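Local coordinates for protein oxidoreductase (Bordetella pertussis, PDB 3Q2K) that probably uses NAD+ to oxidise the sugar of a UDP-linked N-acetylglucosaminuronic acid, a step towards 2,3-diacetamido-2,3-dideoxy-D-mannuronic acid, at residues G34-G39 with S85-Q90; Q159-A164 with D292-A297; G203-Q208 with G255-T260. One frame throughout, in Å; residues are numbered along the deposited sequence.

Contact 1. Residues G34-G39 with S85-Q90; sequences GLVGCG and SDMLAQ. With NAI (1,4-dihydronicotinamide adenine dinucleotide), chain U.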
loop_
_atom_site.group_PDB
_atom_site.type_symbol
_atom_site.label_atom_id
_atom_site.label_comp_id
_atom_site.label_asym_id
_atom_site.label_seq_id
_atom_site.Cartn_x
_atom_site.Cartn_y
_atom_site.Cartn_z
ATOM N N GLY C 34 32.310 29.208 -24.561
ATOM C CA GLY C 34 31.787 28.569 -25.762
ATOM C C GLY C 34 30.305 28.341 -25.562
ATOM O O GLY C 34 29.885 27.965 -24.468
ATOM N N LEU C 35 29.525 28.591 -26.609
ATOM C CA LEU C 35 28.086 28.369 -26.572
ATOM C C LEU C 35 27.685 27.159 -27.411
ATOM O O LEU C 35 28.061 27.037 -28.578
ATOM C CB LEU C 35 27.356 29.625 -27.051
ATOM C CG LEU C 35 25.830 29.523 -27.112
ATOM C CD1 LEU C 35 25.289 29.308 -25.718
ATOM C CD2 LEU C 35 25.218 30.799 -27.683
ATOM N N VAL C 36 26.951 26.241 -26.789
ATOM C CA VAL C 36 26.480 25.026 -27.456
ATOM C C VAL C 36 24.957 25.090 -27.571
ATOM O O VAL C 36 24.240 25.041 -26.569
ATOM C CB VAL C 36 26.860 23.794 -26.623
ATOM C CG1 VAL C 36 26.478 22.497 -27.330
ATOM C CG2 VAL C 36 28.340 23.861 -26.275
ATOM N N GLY C 37 24.469 25.202 -28.803
ATOM C CA GLY C 37 23.056 25.414 -29.093
ATOM C C GLY C 37 22.737 26.853 -29.459
ATOM O O GLY C 37 22.793 27.744 -28.608
ATOM N N CYS C 38 22.383 27.091 -30.719
ATOM C CA CYS C 38 22.136 28.459 -31.165
ATOM C C CYS C 38 20.672 28.672 -31.500
ATOM O O CYS C 38 20.334 29.137 -32.585
ATOM C CB CYS C 38 22.970 28.803 -32.399
ATOM S SG CYS C 38 24.723 28.533 -32.063
ATOM N N GLY C 39 19.806 28.299 -30.565
ATOM C CA GLY C 39 18.377 28.355 -30.825
ATOM C C GLY C 39 17.899 29.611 -30.130
ATOM O O GLY C 39 18.668 30.550 -29.944
ATOM N N SER C 85 31.876 17.379 -30.216
ATOM C CA SER C 85 33.192 16.739 -30.185
ATOM C C SER C 85 34.264 17.580 -30.861
ATOM O O SER C 85 35.370 17.745 -30.344
ATOM C CB SER C 85 33.207 15.336 -30.794
ATOM O OG SER C 85 31.961 15.103 -31.425
ATOM N N ASP C 86 33.895 18.133 -32.011
ATOM C CA ASP C 86 34.845 18.925 -32.783
ATOM C C ASP C 86 35.233 20.161 -31.986
ATOM O O ASP C 86 36.413 20.507 -31.872
ATOM C CB ASP C 86 34.260 19.350 -34.130
ATOM C CG ASP C 86 33.805 18.163 -34.955
ATOM O OD1 ASP C 86 34.229 17.040 -34.609
ATOM O OD2 ASP C 86 33.026 18.346 -35.916
ATOM N N MET C 87 34.216 20.796 -31.414
ATOM C CA MET C 87 34.430 22.072 -30.751
ATOM C C MET C 87 35.375 21.836 -29.580
ATOM O O MET C 87 36.207 22.668 -29.226
ATOM C CB MET C 87 33.105 22.642 -30.256
ATOM C CG MET C 87 33.309 23.777 -29.271
ATOM S SD MET C 87 31.671 24.479 -29.011
ATOM C CE MET C 87 32.005 26.131 -28.396
ATOM N N LEU C 88 35.274 20.647 -29.002
ATOM C CA LEU C 88 36.092 20.341 -27.840
ATOM C C LEU C 88 37.452 19.855 -28.325
ATOM O O LEU C 88 38.466 20.104 -27.677
ATOM C CB LEU C 88 35.439 19.236 -27.005
ATOM C CG LEU C 88 34.202 19.676 -26.216
ATOM C CD1 LEU C 88 33.498 18.439 -25.710
ATOM C CD2 LEU C 88 34.494 20.574 -25.022
ATOM N N ALA C 89 37.498 19.139 -29.443
ATOM C CA ALA C 89 38.801 18.761 -29.985
ATOM C C ALA C 89 39.590 19.982 -30.452
ATOM O O ALA C 89 40.757 20.147 -30.113
ATOM C CB ALA C 89 38.678 17.737 -31.099
ATOM N N GLN C 90 38.959 20.903 -31.169
ATOM C CA GLN C 90 39.746 21.973 -31.756
ATOM C C GLN C 90 39.627 23.289 -30.997
ATOM O O GLN C 90 40.457 24.178 -31.155
ATOM C CB GLN C 90 39.332 22.078 -33.224
ATOM C CG GLN C 90 39.609 20.739 -33.897
ATOM C CD GLN C 90 39.079 20.604 -35.310
ATOM O OE1 GLN C 90 37.872 20.500 -35.528
ATOM N NE2 GLN C 90 39.991 20.562 -36.277
HETATM P PA NAI U . 15.773 25.655 -28.995
HETATM O O1A NAI U . 15.130 24.666 -29.885
HETATM O O2A NAI U . 15.366 27.119 -29.535
HETATM O O5B NAI U . 17.361 25.847 -29.193
HETATM C C5B NAI U . 17.886 24.590 -29.604
HETATM C C4B NAI U . 19.259 24.642 -30.262
HETATM O O4B NAI U . 20.045 23.520 -29.837
HETATM C C3B NAI U . 18.826 24.463 -31.730
HETATM O O3B NAI U . 19.493 25.467 -32.500
HETATM C C2B NAI U . 19.237 22.982 -31.958
HETATM O O2B NAI U . 19.658 22.719 -33.300
HETATM C C1B NAI U . 20.506 22.965 -31.077
HETATM N N9A NAI U . 20.905 21.579 -30.897
HETATM C C8A NAI U . 20.118 20.470 -30.888
HETATM N N7A NAI U . 20.889 19.440 -30.674
HETATM C C5A NAI U . 22.188 19.794 -30.547
HETATM C C6A NAI U . 23.411 19.137 -30.307
HETATM N N6A NAI U . 23.484 17.769 -30.119
HETATM N N1A NAI U . 24.502 19.892 -30.224
HETATM C C2A NAI U . 24.463 21.208 -30.345
HETATM N N3A NAI U . 23.342 21.858 -30.573
HETATM C C4A NAI U . 22.197 21.196 -30.660
HETATM O O3 NAI U . 15.063 25.702 -27.558
HETATM P PN NAI U . 15.683 26.718 -26.479
HETATM O O1N NAI U . 14.423 27.493 -26.054
HETATM O O2N NAI U . 16.707 27.806 -26.864
HETATM O O5D NAI U . 16.083 25.791 -25.215
HETATM C C5D NAI U . 17.096 26.476 -24.491
HETATM C C4D NAI U . 17.631 25.594 -23.357
HETATM O O4D NAI U . 17.720 26.624 -22.350
HETATM C C3D NAI U . 16.601 24.573 -22.833
HETATM O O3D NAI U . 17.064 23.824 -21.715
HETATM C C2D NAI U . 15.555 25.546 -22.252
HETATM O O2D NAI U . 14.929 24.879 -21.161
HETATM C C1D NAI U . 16.507 26.564 -21.580
HETATM N N1N NAI U . 15.963 27.918 -21.527
HETATM C C2N NAI U . 16.165 28.601 -20.421
HETATM C C3N NAI U . 15.664 29.894 -20.345
HETATM C C7N NAI U . 15.863 30.671 -19.109
HETATM O O7N NAI U . 15.116 31.595 -18.861
HETATM N N7N NAI U . 16.857 30.301 -18.277
HETATM C C4N NAI U . 14.946 30.422 -21.418
HETATM C C5N NAI U . 14.762 29.631 -22.536
HETATM C C6N NAI U . 15.301 28.360 -22.576
#
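Gly34 offers its backbone to the side chain of Met87: the terminal methyl of the methionine comes down on the strand, its CE 3.6 Å from Gly34 CA. Met87 reaches this far because its CG stands opposite the backbone N (chi1 166°) and the rest of the chain stays extended, which carries CE off helix 84-90 to the strand. The same methyl, Met87 CE, lies 3.9 Å from Leu35 N, whereas the Leu35 side chain leaves on the other side of the strand for Leu58 and Val97. Val36 points at the helix and divides its branches: CG2 faces Met87 SD loosely, at 4.4 Å, and CG1 touches C2A of the adenine of the dinucleotide at 3.8 Å. Strand 34-36 and helix 85-90 run almost antiparallel, at 166°, as a strand and a covering helix do in a Rossmann fold. Strand 31-36 is central in its parallel sheet, and the glycine-rich turn that follows it receives the cofactor. Gly37, at a positive phi, brings its CA to 3.6 Å from the adenosine ribose oxygen O4B. Cys38 donates its backbone N to Asp63 OD2, a carboxylate oxygen that also binds the dinucleotide. At Gly39 the backbone passes right beside the cofactor, CA being 3.2 Å from O5B, the ester oxygen between ribose and phosphate, and the carbonyl O accepts a hydrogen bond from Ser42 OG.

Contact 2. Residues Q159-A164 with D292-A297; sequences QLVKKA and DEWKFA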
loop_
_atom_site.group_PDB
_atom_site.type_symbol
_atom_site.label_atom_id
_atom_site.label_comp_id
_atom_site.label_asym_id
_atom_site.label_seq_id
_atom_site.Cartn_x
_atom_site.Cartn_y
_atom_site.Cartn_z
ATOM N N GLN C 159 15.490 38.531 -3.819
ATOM C CA GLN C 159 16.567 38.835 -2.879
ATOM C C GLN C 159 16.091 39.446 -1.565
ATOM O O GLN C 159 16.512 39.042 -0.481
ATOM C CB GLN C 159 17.629 39.740 -3.516
ATOM C CG GLN C 159 18.706 38.984 -4.284
ATOM C CD GLN C 159 19.336 37.869 -3.465
ATOM O OE1 GLN C 159 19.810 38.100 -2.353
ATOM N NE2 GLN C 159 19.330 36.649 -3.993
ATOM N N LEU C 160 15.192 40.420 -1.632
ATOM C CA LEU C 160 14.659 40.982 -0.389
ATOM C C LEU C 160 13.898 39.942 0.429
ATOM O O LEU C 160 13.916 39.930 1.658
ATOM C CB LEU C 160 13.671 42.109 -0.699
ATOM C CG LEU C 160 14.160 43.482 -1.160
ATOM C CD1 LEU C 160 12.949 44.330 -1.529
ATOM C CD2 LEU C 160 14.903 44.107 0.000
ATOM N N VAL C 161 13.134 39.085 -0.234
ATOM C CA VAL C 161 12.411 38.102 0.557
ATOM C C VAL C 161 13.450 37.197 1.232
ATOM O O VAL C 161 13.368 36.867 2.415
ATOM C CB VAL C 161 11.469 37.367 -0.416
ATOM C CG1 VAL C 161 10.980 36.054 0.158
ATOM C CG2 VAL C 161 10.288 38.267 -0.738
ATOM N N LYS C 162 14.461 36.797 0.470
ATOM C CA LYS C 162 15.471 35.847 0.926
ATOM C C LYS C 162 16.135 36.437 2.160
ATOM O O LYS C 162 16.328 35.782 3.183
ATOM C CB LYS C 162 16.511 35.708 -0.187
ATOM C CG LYS C 162 17.743 34.869 0.094
ATOM C CD LYS C 162 17.376 33.400 0.161
ATOM C CE LYS C 162 18.605 32.534 -0.029
ATOM N NZ LYS C 162 18.297 31.341 0.786
ATOM N N LYS C 163 16.467 37.718 2.063
ATOM C CA LYS C 163 17.053 38.400 3.203
ATOM C C LYS C 163 16.142 38.353 4.427
ATOM O O LYS C 163 16.597 38.079 5.535
ATOM C CB LYS C 163 17.444 39.830 2.824
ATOM C CG LYS C 163 18.887 39.924 2.378
ATOM C CD LYS C 163 18.959 40.560 1.004
ATOM C CE LYS C 163 20.399 40.614 0.512
ATOM N NZ LYS C 163 20.492 40.852 -0.956
ATOM N N ALA C 164 14.852 38.633 4.282
ATOM C CA ALA C 164 14.034 38.562 5.483
ATOM C C ALA C 164 13.936 37.132 6.001
ATOM O O ALA C 164 13.875 36.883 7.205
ATOM C CB ALA C 164 12.666 39.132 5.216
ATOM N N ASP C 292 3.681 42.672 -3.760
ATOM C CA ASP C 292 2.376 43.247 -3.436
ATOM C C ASP C 292 2.041 43.398 -1.957
ATOM O O ASP C 292 1.425 44.387 -1.562
ATOM C CB ASP C 292 1.226 42.478 -4.093
ATOM C CG ASP C 292 1.225 42.633 -5.592
ATOM O OD1 ASP C 292 1.461 43.754 -6.092
ATOM O OD2 ASP C 292 1.012 41.592 -6.241
ATOM N N GLU C 293 2.383 42.406 -1.144
ATOM C CA GLU C 293 2.029 42.490 0.270
ATOM C C GLU C 293 3.343 42.311 1.019
ATOM O O GLU C 293 4.283 41.633 0.600
ATOM C CB GLU C 293 0.961 41.462 0.668
ATOM C CG GLU C 293 -0.137 42.005 1.586
ATOM C CD GLU C 293 -1.324 42.632 0.867
ATOM O OE1 GLU C 293 -1.543 42.336 -0.331
ATOM O OE2 GLU C 293 -2.065 43.410 1.507
ATOM N N TRP C 294 3.466 43.024 2.127
ATOM C CA TRP C 294 4.758 42.979 2.791
ATOM C C TRP C 294 4.512 43.587 4.167
ATOM O O TRP C 294 4.411 44.805 4.296
ATOM C CB TRP C 294 5.827 43.664 1.934
ATOM C CG TRP C 294 7.179 43.847 2.584
ATOM C CD1 TRP C 294 7.490 44.690 3.615
ATOM C CD2 TRP C 294 8.386 43.132 2.287
ATOM N NE1 TRP C 294 8.814 44.561 3.964
ATOM C CE2 TRP C 294 9.381 43.597 3.171
ATOM C CE3 TRP C 294 8.713 42.122 1.377
ATOM C CZ2 TRP C 294 10.687 43.109 3.153
ATOM C CZ3 TRP C 294 10.000 41.622 1.380
ATOM C CH2 TRP C 294 10.979 42.120 2.253
ATOM N N LYS C 295 4.327 42.722 5.160
ATOM C CA LYS C 295 3.997 43.112 6.524
ATOM C C LYS C 295 4.796 42.268 7.512
ATOM O O LYS C 295 4.706 41.051 7.370
ATOM C CB LYS C 295 2.519 42.798 6.749
ATOM C CG LYS C 295 1.596 43.325 5.658
ATOM C CD LYS C 295 0.309 42.510 5.620
ATOM C CE LYS C 295 -0.884 43.237 5.022
ATOM N NZ LYS C 295 -2.097 42.600 5.614
ATOM N N PHE C 296 5.486 42.894 8.467
ATOM C CA PHE C 296 6.374 42.298 9.469
ATOM C C PHE C 296 6.196 42.878 10.870
ATOM O O PHE C 296 5.840 44.045 11.017
ATOM C CB PHE C 296 7.840 42.463 9.070
ATOM C CG PHE C 296 8.226 41.575 7.928
ATOM C CD1 PHE C 296 8.437 40.217 8.124
ATOM C CD2 PHE C 296 8.369 42.113 6.661
ATOM C CE1 PHE C 296 8.741 39.390 7.041
ATOM C CE2 PHE C 296 8.661 41.304 5.574
ATOM C CZ PHE C 296 8.865 39.939 5.769
ATOM N N ALA C 297 6.411 42.094 11.922
ATOM C CA ALA C 297 6.114 42.605 13.262
ATOM C C ALA C 297 7.065 43.734 13.634
ATOM O O ALA C 297 6.770 44.559 14.498
ATOM C CB ALA C 297 6.206 41.516 14.312
#
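Helix 159-164 and strand 292-296 run nearly parallel, their short axes 21° apart with a closest approach of 12.0 Å, and large side chains from the strand bridge that distance. Trp294 does most of the work. With CG opposite its backbone N (chi1 172°), the indole is thrust at the helix benzo end first. Trp294 CH2 lies 3.7 Å from Leu160 O, which sits at the ring edge in the ring plane, and 4.0 Å from Leu160 CB. Leu160 O is at the same time the helical acceptor of Ala164 N. Next along the edge, Trp294 CZ3 meets Val161 CG2 at 4.0 Å. The indole NH is bound by Asp303 OD1. One face of the Trp294 indole carries Phe296, whose CE2 stands 3.4 Å above the plane towards the rim, so the phenyl ring presents its edge to the tryptophan. One helix turn beyond Leu160, the methyl CB of Ala164 touches Phe296 CZ at 3.9 Å. Phe296 also makes an edge-to-face pair with Phe170 and a cation-pi contact with Arg169. Alternating with the two aromatics, Glu293 and Lys295 pack on Leu268 of the second subunit. Asp292 and Glu293 form a classic beta bulge opposite Arg282. Helix 156-166 covers the edge of the mixed sheet, Val161 also reaching Val281 and Val283 of strand 279-284, in the C-terminal alpha/beta domain of the GFO/IDH/MocA oxidoreductases.

Contact 3. Residues G203-Q208 with G255-T260; sequences GAFMNQ and GSINVT. With HP7 ((2S,3S,4R,5R,6R)-5-acetamido-6-[[[(2R,3S,4R,5R)-5-(2,4-dioxopyrimidin-1-yl)-3,4-dihydroxy-oxolan-2-yl]methoxy-hydroxy-phosphoryl]oxy-hydroxy-phosphoryl]oxy-3,4-dihydroxy-oxane-2-carboxylic acid), chain V.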
loop_
_atom_site.group_PDB
_atom_site.type_symbol
_atom_site.label_atom_id
_atom_site.label_comp_id
_atom_site.label_asym_id
_atom_site.label_seq_id
_atom_site.Cartn_x
_atom_site.Cartn_y
_atom_site.Cartn_z
ATOM N N GLY C 203 7.454 18.547 -18.823
ATOM C CA GLY C 203 6.235 19.309 -19.086
ATOM C C GLY C 203 6.253 20.669 -18.414
ATOM O O GLY C 203 7.327 21.167 -18.067
ATOM N N ALA C 204 5.079 21.228 -18.140
ATOM C CA ALA C 204 5.037 22.538 -17.497
ATOM C C ALA C 204 5.958 22.737 -16.289
ATOM O O ALA C 204 6.392 23.853 -15.979
ATOM C CB ALA C 204 3.623 22.797 -17.022
ATOM N N PHE C 205 6.111 21.685 -15.490
ATOM C CA PHE C 205 6.834 21.800 -14.222
ATOM C C PHE C 205 8.328 21.877 -14.501
ATOM O O PHE C 205 9.002 22.780 -14.006
ATOM C CB PHE C 205 6.582 20.646 -13.238
ATOM C CG PHE C 205 5.347 20.831 -12.406
ATOM C CD1 PHE C 205 5.411 21.448 -11.170
ATOM C CD2 PHE C 205 4.107 20.409 -12.869
ATOM C CE1 PHE C 205 4.273 21.591 -10.398
ATOM C CE2 PHE C 205 2.965 20.581 -12.114
ATOM C CZ PHE C 205 3.045 21.159 -10.867
ATOM N N MET C 206 8.810 20.936 -15.308
ATOM C CA MET C 206 10.239 20.772 -15.533
ATOM C C MET C 206 10.809 21.863 -16.433
ATOM O O MET C 206 11.912 22.353 -16.206
ATOM C CB MET C 206 10.540 19.412 -16.157
ATOM C CG MET C 206 12.023 19.126 -16.343
ATOM S SD MET C 206 12.156 17.373 -16.741
ATOM C CE MET C 206 12.209 16.692 -15.088
ATOM N N ASN C 207 10.049 22.292 -17.435
ATOM C CA ASN C 207 10.528 23.369 -18.290
ATOM C C ASN C 207 10.213 24.735 -17.680
ATOM O O ASN C 207 11.086 25.324 -17.044
ATOM C CB ASN C 207 10.033 23.212 -19.732
ATOM C CG ASN C 207 10.658 24.227 -20.640
ATOM O OD1 ASN C 207 10.835 25.351 -20.177
ATOM N ND2 ASN C 207 11.036 23.844 -21.859
ATOM N N GLN C 208 8.972 25.206 -17.756
ATOM C CA GLN C 208 8.675 26.598 -17.403
ATOM C C GLN C 208 8.645 26.945 -15.922
ATOM O O GLN C 208 9.058 28.044 -15.553
ATOM C CB GLN C 208 7.340 27.080 -17.990
ATOM C CG GLN C 208 7.367 27.256 -19.490
ATOM C CD GLN C 208 7.072 25.965 -20.227
ATOM O OE1 GLN C 208 6.681 24.968 -19.622
ATOM N NE2 GLN C 208 7.207 25.994 -21.546
ATOM N N GLY C 255 2.298 23.886 1.833
ATOM C CA GLY C 255 1.748 24.778 0.824
ATOM C C GLY C 255 1.518 23.982 -0.443
ATOM O O GLY C 255 1.428 22.749 -0.412
ATOM N N SER C 256 1.392 24.745 -1.523
ATOM C CA SER C 256 1.254 24.203 -2.873
ATOM C C SER C 256 1.862 25.059 -3.980
ATOM O O SER C 256 2.123 26.264 -3.837
ATOM C CB SER C 256 -0.215 23.958 -3.210
ATOM O OG SER C 256 -0.936 25.178 -3.206
ATOM N N ILE C 257 2.088 24.360 -5.086
ATOM C CA ILE C 257 2.565 24.964 -6.318
ATOM C C ILE C 257 1.544 24.631 -7.388
ATOM O O ILE C 257 1.209 23.465 -7.589
ATOM C CB ILE C 257 4.004 24.564 -6.683
ATOM C CG1 ILE C 257 4.398 25.239 -7.999
ATOM C CG2 ILE C 257 4.171 23.035 -6.697
ATOM C CD1 ILE C 257 5.843 25.119 -8.446
ATOM N N ASN C 258 1.011 25.680 -8.006
ATOM C CA ASN C 258 -0.072 25.527 -8.969
ATOM C C ASN C 258 0.344 25.997 -10.356
ATOM O O ASN C 258 0.699 27.147 -10.589
ATOM C CB ASN C 258 -1.323 26.240 -8.450
ATOM C CG ASN C 258 -1.603 25.910 -6.987
ATOM O OD1 ASN C 258 -2.126 24.841 -6.697
ATOM N ND2 ASN C 258 -1.242 26.784 -6.052
ATOM N N VAL C 259 0.315 25.083 -11.317
ATOM C CA VAL C 259 0.964 25.352 -12.597
ATOM C C VAL C 259 0.064 24.996 -13.773
ATOM O O VAL C 259 -0.500 23.902 -13.770
ATOM C CB VAL C 259 2.252 24.513 -12.698
ATOM C CG1 VAL C 259 2.919 24.666 -14.051
ATOM C CG2 VAL C 259 3.239 24.950 -11.613
ATOM N N THR C 260 -0.089 25.897 -14.742
ATOM C CA THR C 260 -0.678 25.559 -16.035
ATOM C C THR C 260 -0.147 26.445 -17.153
ATOM O O THR C 260 0.180 27.616 -16.976
ATOM C CB THR C 260 -2.218 25.602 -16.063
ATOM O OG1 THR C 260 -2.662 25.049 -17.309
ATOM C CG2 THR C 260 -2.722 27.026 -15.932
HETATM N N1 HP7 V . 4.010 32.933 -24.739
HETATM C C2 HP7 V . 2.724 33.044 -25.099
HETATM O O2 HP7 V . 2.167 32.424 -26.027
HETATM N N3 HP7 V . 1.920 33.881 -24.424
HETATM C C4 HP7 V . 2.416 34.591 -23.388
HETATM O O4 HP7 V . 1.583 35.305 -22.791
HETATM C C5 HP7 V . 3.749 34.486 -22.998
HETATM C C6 HP7 V . 4.562 33.616 -23.723
HETATM P PA HP7 V . 8.858 33.968 -23.315
HETATM P PB HP7 V . 11.252 33.347 -21.879
HETATM O "O'P" HP7 V . 8.684 28.640 -22.596
HETATM O "O'Q" HP7 V . 10.482 27.894 -23.443
HETATM C "C1'" HP7 V . 10.649 31.400 -20.233
HETATM O O1A HP7 V . 8.193 34.915 -22.341
HETATM O O1B HP7 V . 11.144 34.485 -20.892
HETATM C C1C HP7 V . 4.840 32.005 -25.506
HETATM C "C2'" HP7 V . 11.361 30.711 -19.066
HETATM N "N2'" HP7 V . 12.319 31.535 -18.341
HETATM O O2A HP7 V . 9.512 34.434 -24.595
HETATM O O2B HP7 V . 12.189 33.356 -23.059
HETATM C C2C HP7 V . 5.543 32.754 -26.629
HETATM O O2C HP7 V . 5.628 31.853 -27.734
HETATM C "C3'" HP7 V . 12.181 29.553 -19.620
HETATM O "O3'" HP7 V . 12.918 28.808 -18.632
HETATM O O3A HP7 V . 9.796 32.979 -22.456
HETATM O O3B HP7 V . 11.656 32.037 -21.022
HETATM C C3C HP7 V . 6.967 32.759 -26.108
HETATM O O3C HP7 V . 7.830 32.845 -27.240
HETATM C "C4'" HP7 V . 11.242 28.702 -20.472
HETATM O "O4'" HP7 V . 12.041 27.627 -20.979
HETATM C C4C HP7 V . 7.099 31.422 -25.392
HETATM O O4C HP7 V . 5.861 31.431 -24.685
HETATM C "C5'" HP7 V . 10.724 29.502 -21.664
HETATM O "O5'" HP7 V . 9.916 30.535 -21.111
HETATM C C5C HP7 V . 8.174 31.614 -24.330
HETATM O O5C HP7 V . 7.786 32.830 -23.692
HETATM C "C6'" HP7 V . 9.930 28.638 -22.603
HETATM C "C7'" HP7 V . 11.944 32.341 -17.353
HETATM O "O7'" HP7 V . 10.772 32.283 -16.996
HETATM C "C8'" HP7 V . 12.922 33.277 -16.700
#
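Phe205 and Ala204 seat the loop between helices 186-190 and 210-220 on strand 254-260, part of the large mixed sheet of the C-terminal domain of this GFO/IDH/MocA enzyme. From CB, Phe205 does not set out straight at the strand. CG lies opposite the carbonyl carbon (chi1 -84°), and this turn brings the ring in against it. Phe205 CD1 comes within 4.1 Å of Val259 CG2; farther out, Phe205 CE1 closes to 3.7 Å from that methyl and also meets Ile257 CG2 at 4.0 Å. At the tip, Phe205 CZ rests on Val259 CB at 3.9 Å. The valine thus covers one face, CG2 making a CH-pi contact 25° off the ring normal, while the isoleucine methyl sits at the edge in the ring plane. The other branch of Val259, CG1, meets Ala204 CB at 3.6 Å. On the far side of the strand, Ser256 OG bonds to Ser256 OG and Asn258 OD1 of the second subunit. Beyond Phe205 the loop reaches the UDP-sugar: Asn207 OD1 accepts a hydrogen bond from the sugar hydroxyl O4' (2.7 Å), and Gln208 NE2 donates to the carboxylate oxygen O'P over 3.2 Å, nearly straight at 164°.

Contact 1 belongs to the Rossmann domain, contacts 2 and 3 to the C-terminal domain, where both reach the same mixed sheet: contact 2 at its outermost strand, contact 3 on an inner one. The touching residues of contacts 1 and 3 are all buried, whereas the aromatics of contact 2 are partly exposed. Contact 1 rests on one methionine methyl against strand backbone, contact 2 on two aromatic rings, one with its edge at a backbone carbonyl O, and contact 3 on a phenyl face covered by a valine. Contacts 1 and 3, their centres about 31 Å apart, each continue into a ligand, dinucleotide or UDP-sugar; contact 2 lies away from both. Contacts 2 and 3 also touch the second subunit.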